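Local coordinates for NADPH-ferredoxin reductase FprA (Mycobacterium tuberculosis, PDB 1LQT), which transfers electrons between NADPH and ferredoxin by way of bound FAD, and may supply electrons to P450 systems, at residues Glu86-Gly91 / Asp408-Arg413; Leu112-Glu117 / Ile276-Lys281; Val129-Ala134 / Ala179-Glu184; Val223-Ala228 / Gly254-Glu259. All blocks are in the same frame, centred on the assembly; numbering follows the deposited sequence.

The four contacts spread over both nucleotide-binding halves of this monomer. Contact 1 lies by the six-stranded mixed sheet on the FAD side and joins residues far apart in sequence, and the other three all fall between its two segments along the chain. Contact 2 spans the stretch holding contacts 3 and 4, which follow one another. Contact 4 packs on strand 221-224, an edge of the parallel NADP-side sheet, while contact 2 ties the loop before strand 122-124, the other edge, to the antiparallel sheet. Contact 3, with its centre about 15 Å from that of the chain, lies near the flavin; the centres of contacts 1 and 4 are about 55 Å apart, across the molecule.

Contact 1 (Glu86-Gly91 / Asp408-Arg413); sequences EHVQPG and DWLAAR
Arg-413 leaves helix 402-413 with CG anti to its carbonyl carbon (chi1 -70°) and bends at chi2 (-60°), which carries the chain out past the Trp-409 edge toward His-87 O. A guanidinium face thereby meets Trp-409 NE1, which lies 3.3 Å above its plane, while NH2 sits in the plane of the indole. Trp-409, with CG anti to the backbone N, swings its six-membered ring out to the 86-91 loop. There Val-88 CG1 sits over one face of the indole, 3.9 Å from the centroid of that ring, a CH-pi contact offset toward the rim, 3.5 Å from both CZ2 and CH2 of Trp-409. Leu-410 CD2 meets the same methyl, Val-88 CG1, at 4.0 Å. Arg-413 NH1 donates to His-87 O at 3.0 Å, on a carbonyl lone pair and almost exactly in the guanidinium plane, with an N-H...O angle of 161°. NH1 also forms a salt bridge with Glu-92, so the group is held both at its edge and over a face. The C-terminal end of helix 402-413 thus packs on the loop before helix 90-96, at the rim of the FAD-binding half, the Val-88 side chain about 7 Å from the bound FAD.

Contact 2 (Leu112-Glu117 / Ile276-Lys281); sequences LNIPGE and IEIKGK
A type II beta turn, Ile-114 to Glu-117, docks against the bulged outer strand 273-279 of the three-stranded antiparallel sheet. The one backbone bond across it is nearly straight: Ile-278 N donates to Pro-115 O at 2.9 Å with an angle of 176°. Beside it Gly-116 CA comes within 3.2 Å of Ile-278 O, a CA-H...O contact. Glycine suits this place twice over, since at its positive phi (89°) a CB would jam against the preceding carbonyl and also run into Ile-278 O. Ile-114 holds CG1 in the crowded position between N and carbonyl carbon (chi1 66°); its CB lies 3.4 Å from Ile-276 O, while CD1 reaches Ile-278 CG1 at 4.0 Å. The Pro-115 ring lies alongside the extended Glu-277 chain, CB to CG 3.9 Å. Glu-117 stretches its extended side chain to the start of the loop, where OE2 takes the Leu-112 N-H on its syn lone pair at 2.7 Å and OE1 receives weak bonds from Asn-113 N and Ile-114 N. Ile-276 and Glu-277 form a classic bulge opposite Val-288 of strand 286-296, Ile-278 touches Val-318 of strand 317-320, and Leu-112 touches both Arg-320 of that strand and Pro-275 of strand 273-279.

Contact 3 (Val129-Ala134 / Ala179-Glu184); sequences VGWYNA and ADHALE
Trp-131 O is gripped by two N-H donors: His-181 NE2 at 2.7 Å across the contact, and Ala-134 N within its own helix end, part of the Schellman motif by which helix 125-132 terminates. Ala-134, with positive phi, is the C-prime residue. His-181 NE2 approaches from above the carbonyl plane, 33° out of it, while the oxygen lies close to the plane of the imidazole. A second bond, nearly straight at 174°, runs from Ala-179 N to Tyr-132 O at 2.8 Å. The start of helix 180-186, with Ala-179 as N-cap, is thus pinned to the last carbonyls of the other helix. His-181 takes the crowded chi1 position, between backbone N and carbonyl carbon, which turns its ring over the indole of Trp-131; the two form an offset stack, planes at 21° and centroids 4.2 Å apart. Ala-182 follows on the same face of the indole: its CB lies over the six-membered ring, and also meets Tyr-132 CB. Ala-179 CB lies over the rim of the other imidazole face, so the ring sits between methyl and indole. Val-129 touches FAD, so the helix that ends here also lines the FAD pocket. The closest approach of the stacked rings is His-181 CD2 to Trp-131 NE1, 3.1 Å.

Contact 4 (Val223-Ala228 / Gly254-Glu259); sequences VVIDPA and GYADRE
Strand 221-224, an outermost strand of the six-stranded parallel sheet in the Rossmann-type NADP half, meets the end of helix 243-256, and the contact has a dry side and a wet one. On the dry side Val-223 and Ile-225 point at the helix. Val-223, with CG1 anti to the backbone N (chi1 178°), lays that methyl over one face of the Tyr-255 ring, 3.8 Å from the centroid and 20° off the normal. Its CG1 also comes 3.6 Å from Tyr-255 CG, so the contact is shifted toward the root of the ring. Ile-225 CD1 reaches Tyr-255 CB at 3.9 Å, crossing it obliquely, and the Tyr-255 hydroxyl is bonded to Leu-212 O, which fixes the far end of the ring. Phe-269 of strand 265-270 flanks both Val-223 and Ile-225. The other side is polar backbone and water. No direct N-H...O bond joins the segments; water 2 bridges Val-223 O and Tyr-255 O, and water 1 lies in bonding range of the same two oxygens while accepting from Ile-225 N. Water 3 lies in bonding range of Ile-225 O and, weakly, of Arg-258 O. Ala-256 crosses from dry to wet, its CA making a CA-H...O contact with Ile-225 O. Beyond it the chain turns away through an Asx turn: Asp-226 OD1, on its anti lone pair, accepts from Ala-228 N at 2.9 Å.

Contact 1 (Glu86-Gly91 / Asp408-Arg413)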
# COMPACT_ATOMS: atom_id res chain seq x y z
N GLU A 86 3.34 -15.67 -13.64
CA GLU A 86 2.44 -16.80 -13.72
C GLU A 86 1.96 -17.02 -15.16
O GLU A 86 2.33 -17.98 -15.81
CB GLU A 86 1.24 -16.66 -12.78
CG GLU A 86 0.29 -17.83 -12.83
CD GLU A 86 -0.87 -17.68 -11.87
OE1 GLU A 86 -0.81 -16.81 -10.97
OE2 GLU A 86 -1.87 -18.44 -12.02
N HIS A 87 1.14 -16.11 -15.68
CA HIS A 87 0.60 -16.25 -17.03
C HIS A 87 1.61 -15.95 -18.11
O HIS A 87 1.59 -16.57 -19.17
CB HIS A 87 -0.62 -15.35 -17.19
CG HIS A 87 -1.69 -15.69 -16.22
ND1 HIS A 87 -1.98 -14.91 -15.12
CD2 HIS A 87 -2.53 -16.75 -16.18
CE1 HIS A 87 -2.90 -15.53 -14.41
NE2 HIS A 87 -3.26 -16.64 -15.04
N VAL A 88 2.42 -14.93 -17.87
CA VAL A 88 3.50 -14.51 -18.75
C VAL A 88 4.70 -14.21 -17.89
O VAL A 88 4.56 -13.88 -16.71
CB VAL A 88 3.13 -13.28 -19.62
CG1 VAL A 88 1.89 -13.58 -20.49
CG2 VAL A 88 2.91 -12.05 -18.77
N GLN A 89 5.89 -14.33 -18.48
CA GLN A 89 7.13 -14.18 -17.73
C GLN A 89 7.89 -12.94 -18.18
O GLN A 89 7.78 -12.51 -19.34
CB GLN A 89 8.04 -15.40 -17.94
CG GLN A 89 7.43 -16.70 -17.56
CD GLN A 89 7.04 -16.75 -16.11
OE1 GLN A 89 7.78 -16.27 -15.23
NE2 GLN A 89 5.90 -17.34 -15.84
N PRO A 90 8.70 -12.36 -17.31
CA PRO A 90 9.51 -11.21 -17.69
C PRO A 90 10.29 -11.42 -18.99
O PRO A 90 10.33 -10.52 -19.82
CB PRO A 90 10.42 -10.99 -16.47
CG PRO A 90 9.49 -11.37 -15.35
CD PRO A 90 8.82 -12.62 -15.85
N GLY A 91 10.94 -12.58 -19.16
CA GLY A 91 11.73 -12.82 -20.35
C GLY A 91 10.92 -12.90 -21.60
O GLY A 91 11.48 -12.76 -22.69
N ASP A 408 -3.12 -11.28 -28.76
CA ASP A 408 -3.47 -12.67 -28.96
C ASP A 408 -2.68 -13.60 -28.04
O ASP A 408 -3.21 -14.58 -27.57
CB ASP A 408 -3.27 -13.11 -30.42
CG ASP A 408 -4.30 -12.55 -31.37
OD1 ASP A 408 -5.34 -12.01 -30.92
OD2 ASP A 408 -4.14 -12.66 -32.60
N TRP A 409 -1.40 -13.27 -27.85
CA TRP A 409 -0.55 -14.01 -26.96
C TRP A 409 -1.09 -13.88 -25.54
O TRP A 409 -1.20 -14.86 -24.84
CB TRP A 409 0.88 -13.50 -27.06
CG TRP A 409 1.82 -13.96 -26.02
CD1 TRP A 409 2.31 -15.21 -25.84
CD2 TRP A 409 2.43 -13.15 -25.05
NE1 TRP A 409 3.17 -15.25 -24.77
CE2 TRP A 409 3.29 -13.98 -24.28
CE3 TRP A 409 2.35 -11.80 -24.73
CZ2 TRP A 409 4.04 -13.50 -23.25
CZ3 TRP A 409 3.10 -11.34 -23.69
CH2 TRP A 409 3.94 -12.18 -22.97
N LEU A 410 -1.44 -12.68 -25.11
CA LEU A 410 -1.99 -12.49 -23.77
C LEU A 410 -3.25 -13.27 -23.59
O LEU A 410 -3.46 -13.90 -22.56
CB LEU A 410 -2.23 -11.01 -23.49
CG LEU A 410 -0.96 -10.19 -23.29
CD1 LEU A 410 -1.26 -8.72 -23.38
CD2 LEU A 410 -0.27 -10.50 -21.99
N ALA A 411 -4.12 -13.28 -24.61
CA ALA A 411 -5.36 -14.03 -24.52
C ALA A 411 -5.14 -15.53 -24.51
O ALA A 411 -5.89 -16.25 -23.84
CB ALA A 411 -6.27 -13.67 -25.66
N ALA A 412 -4.09 -16.00 -25.20
CA ALA A 412 -3.76 -17.43 -25.15
C ALA A 412 -3.32 -17.82 -23.76
O ALA A 412 -3.70 -18.86 -23.25
CB ALA A 412 -2.66 -17.75 -26.16
N ARG A 413 -2.51 -16.97 -23.13
CA ARG A 413 -1.97 -17.23 -21.82
C ARG A 413 -2.99 -17.02 -20.71
O ARG A 413 -2.90 -17.67 -19.68
CB ARG A 413 -0.78 -16.34 -21.59
CG ARG A 413 0.42 -16.73 -22.45
CD ARG A 413 0.92 -18.13 -22.18
NE ARG A 413 2.18 -18.35 -22.88
CZ ARG A 413 3.35 -17.89 -22.49
NH1 ARG A 413 3.50 -17.26 -21.34
NH2 ARG A 413 4.38 -18.04 -23.29

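Contact 2 (Leu112-Glu117 / Ile276-Lys281)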
# COMPACT_ATOMS: atom_id res chain seq x y z
N LEU A 112 7.93 -9.05 12.30
CA LEU A 112 8.60 -8.70 13.54
C LEU A 112 9.73 -9.66 13.90
O LEU A 112 10.66 -9.30 14.62
CB LEU A 112 7.59 -8.73 14.69
CG LEU A 112 6.43 -7.75 14.57
CD1 LEU A 112 5.38 -8.08 15.60
CD2 LEU A 112 6.90 -6.34 14.70
N ASN A 113 9.59 -10.91 13.47
CA ASN A 113 10.53 -11.97 13.83
C ASN A 113 10.62 -12.18 15.35
O ASN A 113 11.69 -12.14 15.94
CB ASN A 113 11.89 -11.75 13.21
CG ASN A 113 11.81 -11.59 11.73
OD1 ASN A 113 11.17 -12.39 11.04
ND2 ASN A 113 12.40 -10.52 11.23
N ILE A 114 9.46 -12.43 15.96
CA ILE A 114 9.38 -12.71 17.38
C ILE A 114 8.55 -13.97 17.59
O ILE A 114 7.72 -14.33 16.76
CB ILE A 114 8.78 -11.51 18.16
CG1 ILE A 114 7.31 -11.25 17.81
CG2 ILE A 114 9.65 -10.30 18.05
CD1 ILE A 114 6.70 -10.16 18.63
N PRO A 115 8.76 -14.64 18.72
CA PRO A 115 7.99 -15.84 19.01
C PRO A 115 6.52 -15.52 19.12
O PRO A 115 6.14 -14.49 19.68
CB PRO A 115 8.57 -16.34 20.35
CG PRO A 115 9.90 -15.70 20.45
CD PRO A 115 9.80 -14.39 19.73
N GLY A 116 5.69 -16.40 18.58
CA GLY A 116 4.26 -16.24 18.61
C GLY A 116 3.67 -15.47 17.46
O GLY A 116 2.45 -15.35 17.37
N GLU A 117 4.50 -14.92 16.58
CA GLU A 117 4.02 -14.10 15.50
C GLU A 117 3.06 -14.83 14.56
O GLU A 117 2.24 -14.20 13.92
CB GLU A 117 5.20 -13.54 14.75
CG GLU A 117 4.85 -12.55 13.66
CD GLU A 117 6.07 -11.82 13.12
OE1 GLU A 117 7.23 -12.31 13.26
OE2 GLU A 117 5.83 -10.76 12.54
N ILE A 276 8.00 -8.17 22.22
CA ILE A 276 9.02 -9.18 22.45
C ILE A 276 8.54 -10.58 22.11
O ILE A 276 9.28 -11.38 21.54
CB ILE A 276 9.48 -9.11 23.94
CG1 ILE A 276 9.93 -7.71 24.34
CG2 ILE A 276 10.56 -10.14 24.24
CD1 ILE A 276 11.12 -7.18 23.56
N GLU A 277 7.31 -10.90 22.48
CA GLU A 277 6.74 -12.20 22.24
C GLU A 277 5.24 -12.07 22.26
O GLU A 277 4.69 -11.25 23.00
CB GLU A 277 7.19 -13.17 23.34
CG GLU A 277 6.63 -14.57 23.20
CD GLU A 277 7.23 -15.59 24.14
OE1 GLU A 277 8.01 -15.18 25.01
OE2 GLU A 277 6.90 -16.79 23.98
N ILE A 278 4.57 -12.88 21.46
CA ILE A 278 3.12 -12.96 21.44
C ILE A 278 2.76 -14.34 21.98
O ILE A 278 3.36 -15.33 21.58
CB ILE A 278 2.61 -12.76 20.01
CG1 ILE A 278 2.99 -11.37 19.51
CG2 ILE A 278 1.10 -12.97 19.93
CD1 ILE A 278 2.84 -11.16 18.03
N LYS A 279 1.83 -14.40 22.93
CA LYS A 279 1.55 -15.66 23.65
C LYS A 279 0.09 -16.01 23.63
O LYS A 279 -0.78 -15.16 23.47
CB LYS A 279 1.99 -15.53 25.12
CG LYS A 279 3.49 -15.26 25.33
CD LYS A 279 3.83 -15.22 26.83
CE LYS A 279 5.29 -15.31 27.20
NZ LYS A 279 5.45 -15.34 28.70
N GLY A 280 -0.17 -17.29 23.80
CA GLY A 280 -1.52 -17.79 23.90
C GLY A 280 -1.57 -19.25 23.57
O GLY A 280 -0.63 -19.78 22.99
N LYS A 281 -2.68 -19.85 23.99
CA LYS A 281 -3.04 -21.23 23.76
C LYS A 281 -3.84 -21.23 22.49
O LYS A 281 -5.03 -20.90 22.46
CB LYS A 281 -3.89 -21.76 24.93
CG LYS A 281 -4.48 -23.15 24.78
CD LYS A 281 -5.51 -23.47 25.90
CE LYS A 281 -6.43 -24.64 25.49
NZ LYS A 281 -7.48 -25.12 26.49

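Contact 3 (Val129-Ala134 / Ala179-Glu184)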
# COMPACT_ATOMS: atom_id res chain seq x y z
N VAL A 129 -5.65 -4.67 6.08
CA VAL A 129 -6.05 -3.67 5.12
C VAL A 129 -6.61 -4.32 3.86
O VAL A 129 -7.65 -3.92 3.33
CB VAL A 129 -4.87 -2.75 4.76
CG1 VAL A 129 -5.25 -1.80 3.63
CG2 VAL A 129 -4.38 -1.96 5.99
N GLY A 130 -5.88 -5.29 3.32
CA GLY A 130 -6.38 -5.97 2.15
C GLY A 130 -7.77 -6.54 2.40
O GLY A 130 -8.65 -6.48 1.55
N TRP A 131 -7.95 -7.14 3.57
CA TRP A 131 -9.24 -7.70 3.92
C TRP A 131 -10.33 -6.63 4.03
O TRP A 131 -11.39 -6.77 3.42
CB TRP A 131 -9.09 -8.50 5.22
CG TRP A 131 -10.36 -9.04 5.76
CD1 TRP A 131 -11.06 -10.12 5.32
CD2 TRP A 131 -11.07 -8.54 6.87
NE1 TRP A 131 -12.17 -10.33 6.11
CE2 TRP A 131 -12.19 -9.36 7.08
CE3 TRP A 131 -10.84 -7.50 7.75
CZ2 TRP A 131 -13.10 -9.14 8.12
CZ3 TRP A 131 -11.73 -7.28 8.78
CH2 TRP A 131 -12.83 -8.08 8.94
N TYR A 132 -10.05 -5.54 4.74
CA TYR A 132 -11.10 -4.55 4.88
C TYR A 132 -11.37 -3.75 3.61
O TYR A 132 -12.43 -3.16 3.48
CB TYR A 132 -10.97 -3.67 6.12
CG TYR A 132 -9.85 -2.65 6.24
CD1 TYR A 132 -9.67 -1.65 5.33
CD2 TYR A 132 -9.02 -2.67 7.34
CE1 TYR A 132 -8.68 -0.67 5.53
CE2 TYR A 132 -8.06 -1.71 7.55
CZ TYR A 132 -7.88 -0.69 6.65
OH TYR A 132 -6.92 0.26 6.91
N ASN A 133 -10.41 -3.76 2.69
CA ASN A 133 -10.59 -3.10 1.42
C ASN A 133 -10.98 -4.04 0.27
O ASN A 133 -10.96 -3.63 -0.88
CB ASN A 133 -9.38 -2.24 1.04
CG ASN A 133 -9.43 -0.86 1.61
OD1 ASN A 133 -10.51 -0.30 1.88
ND2 ASN A 133 -8.26 -0.25 1.75
N ALA A 134 -11.36 -5.26 0.60
CA ALA A 134 -11.91 -6.21 -0.38
C ALA A 134 -10.90 -6.57 -1.46
O ALA A 134 -11.28 -6.87 -2.59
CB ALA A 134 -13.21 -5.71 -0.99
N ALA A 179 -15.16 -3.22 2.70
CA ALA A 179 -15.67 -4.53 2.37
C ALA A 179 -16.86 -4.89 3.26
O ALA A 179 -16.81 -4.74 4.49
CB ALA A 179 -14.60 -5.56 2.58
N ASP A 180 -17.89 -5.48 2.67
CA ASP A 180 -19.04 -5.91 3.45
C ASP A 180 -18.64 -6.93 4.51
O ASP A 180 -19.19 -6.89 5.62
CB ASP A 180 -20.12 -6.50 2.56
CG ASP A 180 -21.02 -5.48 1.94
OD1 ASP A 180 -21.01 -4.31 2.35
OD2 ASP A 180 -21.84 -5.86 1.08
N HIS A 181 -17.69 -7.82 4.24
CA HIS A 181 -17.32 -8.80 5.23
C HIS A 181 -16.67 -8.17 6.46
O HIS A 181 -16.80 -8.65 7.59
CB HIS A 181 -16.47 -9.92 4.58
CG HIS A 181 -15.23 -9.47 3.84
ND1 HIS A 181 -14.93 -9.87 2.54
CD2 HIS A 181 -14.16 -8.75 4.26
CE1 HIS A 181 -13.74 -9.38 2.19
NE2 HIS A 181 -13.26 -8.71 3.21
N ALA A 182 -15.95 -7.07 6.24
CA ALA A 182 -15.32 -6.36 7.33
C ALA A 182 -16.38 -5.59 8.12
O ALA A 182 -16.35 -5.60 9.34
CB ALA A 182 -14.25 -5.43 6.82
N LEU A 183 -17.28 -4.93 7.42
CA LEU A 183 -18.33 -4.20 8.09
C LEU A 183 -19.09 -5.17 8.99
O LEU A 183 -19.40 -4.85 10.15
CB LEU A 183 -19.22 -3.50 7.03
CG LEU A 183 -20.37 -2.64 7.52
CD1 LEU A 183 -19.86 -1.49 8.35
CD2 LEU A 183 -21.08 -2.15 6.28
N GLU A 184 -19.38 -6.38 8.52
CA GLU A 184 -20.11 -7.36 9.32
C GLU A 184 -19.36 -7.70 10.60
O GLU A 184 -19.97 -7.77 11.69
CB GLU A 184 -20.34 -8.61 8.50
CG GLU A 184 -21.34 -8.41 7.38
CD GLU A 184 -21.45 -9.62 6.46
OE1 GLU A 184 -20.49 -10.40 6.34
OE2 GLU A 184 -22.54 -9.81 5.84

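Contact 4 (Val223-Ala228 / Gly254-Glu259)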
# COMPACT_ATOMS: atom_id res chain seq x y z
N VAL A 223 -8.67 9.53 22.28
CA VAL A 223 -7.24 9.33 22.04
C VAL A 223 -6.54 9.49 23.39
O VAL A 223 -6.77 10.47 24.08
CB VAL A 223 -6.74 10.32 21.03
CG1 VAL A 223 -5.24 10.14 20.83
CG2 VAL A 223 -7.44 10.14 19.72
N VAL A 224 -5.75 8.50 23.77
CA VAL A 224 -5.10 8.45 25.06
C VAL A 224 -3.60 8.49 24.86
O VAL A 224 -3.02 7.57 24.29
CB VAL A 224 -5.50 7.19 25.84
CG1 VAL A 224 -4.76 7.15 27.16
CG2 VAL A 224 -6.99 7.11 26.04
N ILE A 225 -2.96 9.54 25.37
CA ILE A 225 -1.51 9.62 25.43
C ILE A 225 -1.14 10.05 26.83
O ILE A 225 -1.44 11.16 27.24
CB ILE A 225 -0.93 10.58 24.44
CG1 ILE A 225 -1.47 10.29 23.04
CG2 ILE A 225 0.60 10.51 24.48
CD1 ILE A 225 -0.88 11.14 21.98
N ASP A 226 -0.50 9.17 27.57
CA ASP A 226 -0.07 9.52 28.90
C ASP A 226 0.96 10.65 28.81
O ASP A 226 1.87 10.59 28.01
CB ASP A 226 0.55 8.28 29.52
CG ASP A 226 0.82 8.44 30.97
OD1 ASP A 226 1.57 9.34 31.35
OD2 ASP A 226 0.32 7.67 31.81
N PRO A 227 0.82 11.69 29.64
CA PRO A 227 1.79 12.77 29.59
C PRO A 227 3.25 12.30 29.66
O PRO A 227 4.12 12.95 29.09
CB PRO A 227 1.40 13.62 30.80
CG PRO A 227 -0.05 13.45 30.85
CD PRO A 227 -0.30 11.99 30.55
N ALA A 228 3.52 11.21 30.35
CA ALA A 228 4.87 10.69 30.46
C ALA A 228 5.47 10.30 29.12
O ALA A 228 6.68 10.24 28.98
CB ALA A 228 4.92 9.48 31.38
N GLY A 254 -1.67 18.13 22.50
CA GLY A 254 -3.08 18.40 22.66
C GLY A 254 -3.83 17.17 23.15
O GLY A 254 -4.68 17.26 24.01
N TYR A 255 -3.53 16.02 22.58
CA TYR A 255 -4.20 14.80 23.05
C TYR A 255 -3.82 14.45 24.48
O TYR A 255 -4.69 14.06 25.27
CB TYR A 255 -3.87 13.61 22.14
CG TYR A 255 -4.51 13.70 20.77
CD1 TYR A 255 -5.87 13.94 20.63
CD2 TYR A 255 -3.80 13.44 19.65
CE1 TYR A 255 -6.45 14.02 19.39
CE2 TYR A 255 -4.38 13.52 18.38
CZ TYR A 255 -5.70 13.84 18.27
OH TYR A 255 -6.33 13.94 17.05
N ALA A 256 -2.54 14.61 24.83
CA ALA A 256 -2.10 14.29 26.17
C ALA A 256 -2.74 15.19 27.21
O ALA A 256 -2.90 14.77 28.37
CB ALA A 256 -0.57 14.35 26.24
N ASP A 257 -3.14 16.39 26.80
CA ASP A 257 -3.77 17.36 27.71
C ASP A 257 -5.20 16.98 28.07
O ASP A 257 -5.81 17.60 28.95
CB ASP A 257 -3.83 18.75 27.07
CG ASP A 257 -2.52 19.44 27.05
OD1 ASP A 257 -1.63 19.04 27.83
OD2 ASP A 257 -2.29 20.41 26.28
N ARG A 258 -5.77 16.02 27.38
CA ARG A 258 -7.14 15.62 27.67
C ARG A 258 -7.13 14.48 28.71
O ARG A 258 -6.39 13.50 28.59
CB ARG A 258 -7.83 15.18 26.40
CG ARG A 258 -7.93 16.23 25.33
CD ARG A 258 -9.07 15.96 24.36
NE ARG A 258 -10.31 15.71 25.10
CZ ARG A 258 -11.29 14.91 24.71
NH1 ARG A 258 -11.22 14.26 23.56
NH2 ARG A 258 -12.36 14.76 25.49
N GLU A 259 -7.95 14.57 29.74
CA GLU A 259 -8.05 13.47 30.70
C GLU A 259 -8.94 12.39 30.11
O GLU A 259 -10.03 12.68 29.60
CB GLU A 259 -8.64 13.93 32.03
CG GLU A 259 -7.65 14.55 32.99
CD GLU A 259 -8.33 15.03 34.26
OE1 GLU A 259 -8.06 16.18 34.68
OE2 GLU A 259 -9.15 14.28 34.83
O HOH W 1 -4.87 11.56 26.33
O HOH W 2 -7.07 13.17 23.89
O HOH W 3 -3.67 11.42 28.93